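Local atomic coordinates of beta-1,4-mannanase (Aplysia kurodai, PDB entry 3VUP), a protein that hydrolyses the beta-1,4-mannosidic links of mannan, probably as a digestive enzyme of the sea hare. Residues Asn161-Met166 with Val220-Trp225. Numbering follows the deposited sequence.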
ATOM      1  N   ASN A 161      -2.047   1.899  -4.781  1.00  4.75           N
ATOM      2  CA  ASN A 161      -2.626   0.598  -5.009  1.00  4.06           C
ATOM      3  C   ASN A 161      -2.597   0.198  -6.477  1.00  4.32           C
ATOM      4  O   ASN A 161      -3.211   0.858  -7.320  1.00  4.60           O
ATOM      5  CB  ASN A 161      -4.070   0.572  -4.546  1.00  4.77           C
ATOM      6  CG  ASN A 161      -4.644  -0.805  -4.648  1.00  4.66           C
ATOM      7  OD1 ASN A 161      -4.221  -1.700  -3.922  1.00  4.67           O
ATOM      8  ND2 ASN A 161      -5.558  -1.015  -5.588  1.00  4.98           N
ATOM      9  N   GLU A 162      -1.880  -0.885  -6.761  1.00  4.41           N
ATOM     10  CA  GLU A 162      -1.910  -1.567  -8.057  1.00  4.28           C
ATOM     11  C   GLU A 162      -1.697  -0.655  -9.275  1.00  4.68           C
ATOM     12  O   GLU A 162      -2.581  -0.532 -10.126  1.00  5.18           O
ATOM     13  CB  GLU A 162      -3.205  -2.375  -8.188  1.00  4.70           C
ATOM     14  CG  GLU A 162      -3.336  -3.363  -7.027  1.00  5.04           C
ATOM     15  CD  GLU A 162      -4.459  -4.378  -7.163  1.00  5.17           C
ATOM     16  OE1 GLU A 162      -5.341  -4.216  -8.038  1.00  6.99           O
ATOM     17  OE2 GLU A 162      -4.457  -5.352  -6.363  1.00  5.60           O
ATOM     18  N   PRO A 163      -0.503  -0.043  -9.384  1.00  5.32           N
ATOM     19  CA  PRO A 163      -0.185   0.754 -10.580  1.00  5.06           C
ATOM     20  C   PRO A 163      -0.458  -0.035 -11.865  1.00  5.24           C
ATOM     21  O   PRO A 163      -0.808   0.544 -12.895  1.00  5.98           O
ATOM     22  CB  PRO A 163       1.320   1.012 -10.440  1.00  6.10           C
ATOM     23  CG  PRO A 163       1.614   0.840  -8.980  1.00  7.20           C
ATOM     24  CD  PRO A 163       0.650  -0.178  -8.476  1.00  5.71           C
ATOM     25  N   GLU A 164      -0.305  -1.353 -11.789  1.00  5.09           N
ATOM     26  CA  GLU A 164      -0.413  -2.212 -12.960  1.00  5.44           C
ATOM     27  C   GLU A 164      -1.794  -2.225 -13.599  1.00  5.74           C
ATOM     28  O   GLU A 164      -1.932  -2.647 -14.743  1.00  6.54           O
ATOM     29  CB  GLU A 164       0.043  -3.629 -12.622  1.00  5.29           C
ATOM     30  CG  GLU A 164       1.456  -3.678 -12.061  1.00  4.97           C
ATOM     31  CD  GLU A 164       1.544  -3.467 -10.548  1.00  4.19           C
ATOM     32  OE1 GLU A 164       0.497  -3.405  -9.862  1.00  4.90           O
ATOM     33  OE2 GLU A 164       2.696  -3.382 -10.057  1.00  4.69           O
ATOM     34  N   GLY A 165      -2.812  -1.753 -12.891  1.00  5.73           N
ATOM     35  CA  GLY A 165      -4.131  -1.651 -13.489  1.00  5.79           C
ATOM     36  C   GLY A 165      -4.163  -0.806 -14.748  1.00  6.55           C
ATOM     37  O   GLY A 165      -4.973  -1.049 -15.641  1.00  6.30           O
ATOM     38  N   MET A 166      -3.283   0.186 -14.823  1.00  6.00           N
ATOM     39  CA  MET A 166      -3.254   1.073 -15.980  1.00  6.32           C
ATOM     40  C   MET A 166      -1.897   1.167 -16.674  1.00  6.32           C
ATOM     41  O   MET A 166      -1.684   2.051 -17.498  1.00  6.50           O
ATOM     42  CB  MET A 166      -3.772   2.460 -15.600  1.00  7.40           C
ATOM     43  CG  MET A 166      -5.269   2.469 -15.274  1.00  8.51           C
ATOM     44  SD  MET A 166      -6.018   4.099 -15.071  1.00  9.06           S
ATOM     45  CE  MET A 166      -5.390   4.545 -13.465  1.00 11.16           C
ATOM     46  N   VAL A 220       8.072   3.519   3.525  1.00  4.93           N
ATOM     47  CA  VAL A 220       7.297   3.690   2.305  1.00  4.67           C
ATOM     48  C   VAL A 220       7.224   2.368   1.539  1.00  4.33           C
ATOM     49  O   VAL A 220       8.225   1.632   1.420  1.00  5.04           O
ATOM     50  CB  VAL A 220       7.901   4.803   1.402  1.00  4.80           C
ATOM     51  CG1 VAL A 220       7.025   5.029   0.171  1.00  5.68           C
ATOM     52  CG2 VAL A 220       8.034   6.094   2.188  1.00  5.73           C
ATOM     53  N   THR A 221       6.032   2.079   1.021  1.00  4.50           N
ATOM     54  CA  THR A 221       5.798   0.891   0.209  1.00  4.94           C
ATOM     55  C   THR A 221       4.844   1.257  -0.941  1.00  4.10           C
ATOM     56  O   THR A 221       4.479   2.424  -1.116  1.00  4.64           O
ATOM     57  CB  THR A 221       5.217  -0.261   1.073  1.00  5.17           C
ATOM     58  OG1 THR A 221       5.211  -1.489   0.332  1.00  5.12           O
ATOM     59  CG2 THR A 221       3.808   0.053   1.528  1.00  5.64           C
ATOM     60  N   MET A 222       4.445   0.241  -1.700  1.00  5.00           N
ATOM     61  CA  MET A 222       3.495   0.363  -2.796  1.00  4.61           C
ATOM     62  C   MET A 222       2.960  -1.048  -3.018  1.00  4.27           C
ATOM     63  O   MET A 222       3.719  -2.018  -2.968  1.00  4.75           O
ATOM     64  CB  MET A 222       4.191   0.951  -4.032  1.00  5.17           C
ATOM     65  CG  MET A 222       3.376   0.953  -5.317  1.00  5.39           C
ATOM     66  SD  MET A 222       3.415  -0.657  -6.153  1.00  5.87           S
ATOM     67  CE  MET A 222       5.185  -0.875  -6.310  1.00  7.55           C
ATOM     68  N   GLY A 223       1.655  -1.177  -3.236  1.00  4.29           N
ATOM     69  CA  GLY A 223       1.031  -2.483  -3.352  1.00  4.37           C
ATOM     70  C   GLY A 223       0.846  -2.955  -4.786  1.00  4.45           C
ATOM     71  O   GLY A 223      -0.010  -2.437  -5.511  1.00  5.47           O
ATOM     72  N   VAL A 224       1.648  -3.925  -5.209  1.00  4.19           N
ATOM     73  CA  VAL A 224       1.524  -4.438  -6.571  1.00  4.55           C
ATOM     74  C   VAL A 224       0.353  -5.402  -6.681  1.00  4.28           C
ATOM     75  O   VAL A 224       0.012  -6.112  -5.734  1.00  4.47           O
ATOM     76  CB  VAL A 224       2.819  -5.121  -7.081  1.00  4.85           C
ATOM     77  CG1 VAL A 224       3.984  -4.136  -7.060  1.00  5.59           C
ATOM     78  CG2 VAL A 224       3.159  -6.386  -6.297  1.00  4.90           C
ATOM     79  N   TRP A 225      -0.256  -5.461  -7.857  1.00  4.15           N
ATOM     80  CA  TRP A 225      -1.417  -6.322  -8.048  1.00  4.55           C
ATOM     81  C   TRP A 225      -1.074  -7.802  -8.012  1.00  4.59           C
ATOM     82  O   TRP A 225      -1.923  -8.642  -7.719  1.00  4.61           O
ATOM     83  CB  TRP A 225      -2.156  -5.935  -9.332  1.00  4.77           C
ATOM     84  CG  TRP A 225      -2.131  -6.923 -10.477  1.00  5.13           C
ATOM     85  CD1 TRP A 225      -3.189  -7.673 -10.911  1.00  6.07           C
ATOM     86  CD2 TRP A 225      -1.038  -7.229 -11.368  1.00  5.44           C
ATOM     87  NE1 TRP A 225      -2.827  -8.430 -11.997  1.00  6.33           N
ATOM     88  CE2 TRP A 225      -1.515  -8.177 -12.297  1.00  5.91           C
ATOM     89  CE3 TRP A 225       0.301  -6.818 -11.459  1.00  5.60           C
ATOM     90  CZ2 TRP A 225      -0.708  -8.718 -13.300  1.00  6.14           C
ATOM     91  CZ3 TRP A 225       1.102  -7.363 -12.462  1.00  6.10           C
ATOM     92  CH2 TRP A 225       0.590  -8.296 -13.368  1.00  6.06           C
TER
HETATM   93  O   HOH W   1      -4.579  -7.953  -7.309  1.00  7.01           O
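Trp225 N donates to Glu164 OE1 at 3.0 Å, and Glu162 N donates to Gly223 O at 2.7 Å. The backbone bond extends the parallel pairing of TIM-barrel strands 157-161 and 220-224, where Asn161 bridges Gly223; the other ties the short 3-10 turn after strand 157-161 to Trp225. The backbone bond lies nearly along the C=O axis of Gly223. The Glu164 carboxylate is met from above its plane, 50° out of it, in a bond that is close to straight at 164°. Its chain bends at chi2 (86°), which turns the carboxylate back toward strand 220-224 while CB and CG lie against the Trp225 indole, CG 3.4 Å from CE3. The other oxygen, OE2, packs on Val224 CG1 at 3.3 Å; it takes hydrogen bonds with Ser229 OG and Tyr240 OH. An alanine in place of Glu164 would probably leave Trp225 N without its acceptor, strip Ser229 and Tyr240 of a shared partner and open a gap beside the indole. Glu162 lies alongside Trp225 CA and CB, its CD 3.5 Å from CB and its carboxylate plane nearly perpendicular to the indole. One residue on, Pro163 CD packs against Met222 SD at 3.6 Å. The Asn161-Glu162 pair at the end of the fourth strand is the place where clan GH-A glycosidases carry the acid/base glutamate and its preceding asparagine, so Glu162 is probably that residue here. A Tris molecule, probably from the crystallisation liquor, bonds Asn161 ND2 and Glu162 OE2, consistent with a substrate pocket here. Arg60 and Asn112 hold the Asn161 amide, and His262 ND1 bonds Glu162 OE2. One water donates to both Glu162 OE2 and Trp225 O, 2.8 Å from each.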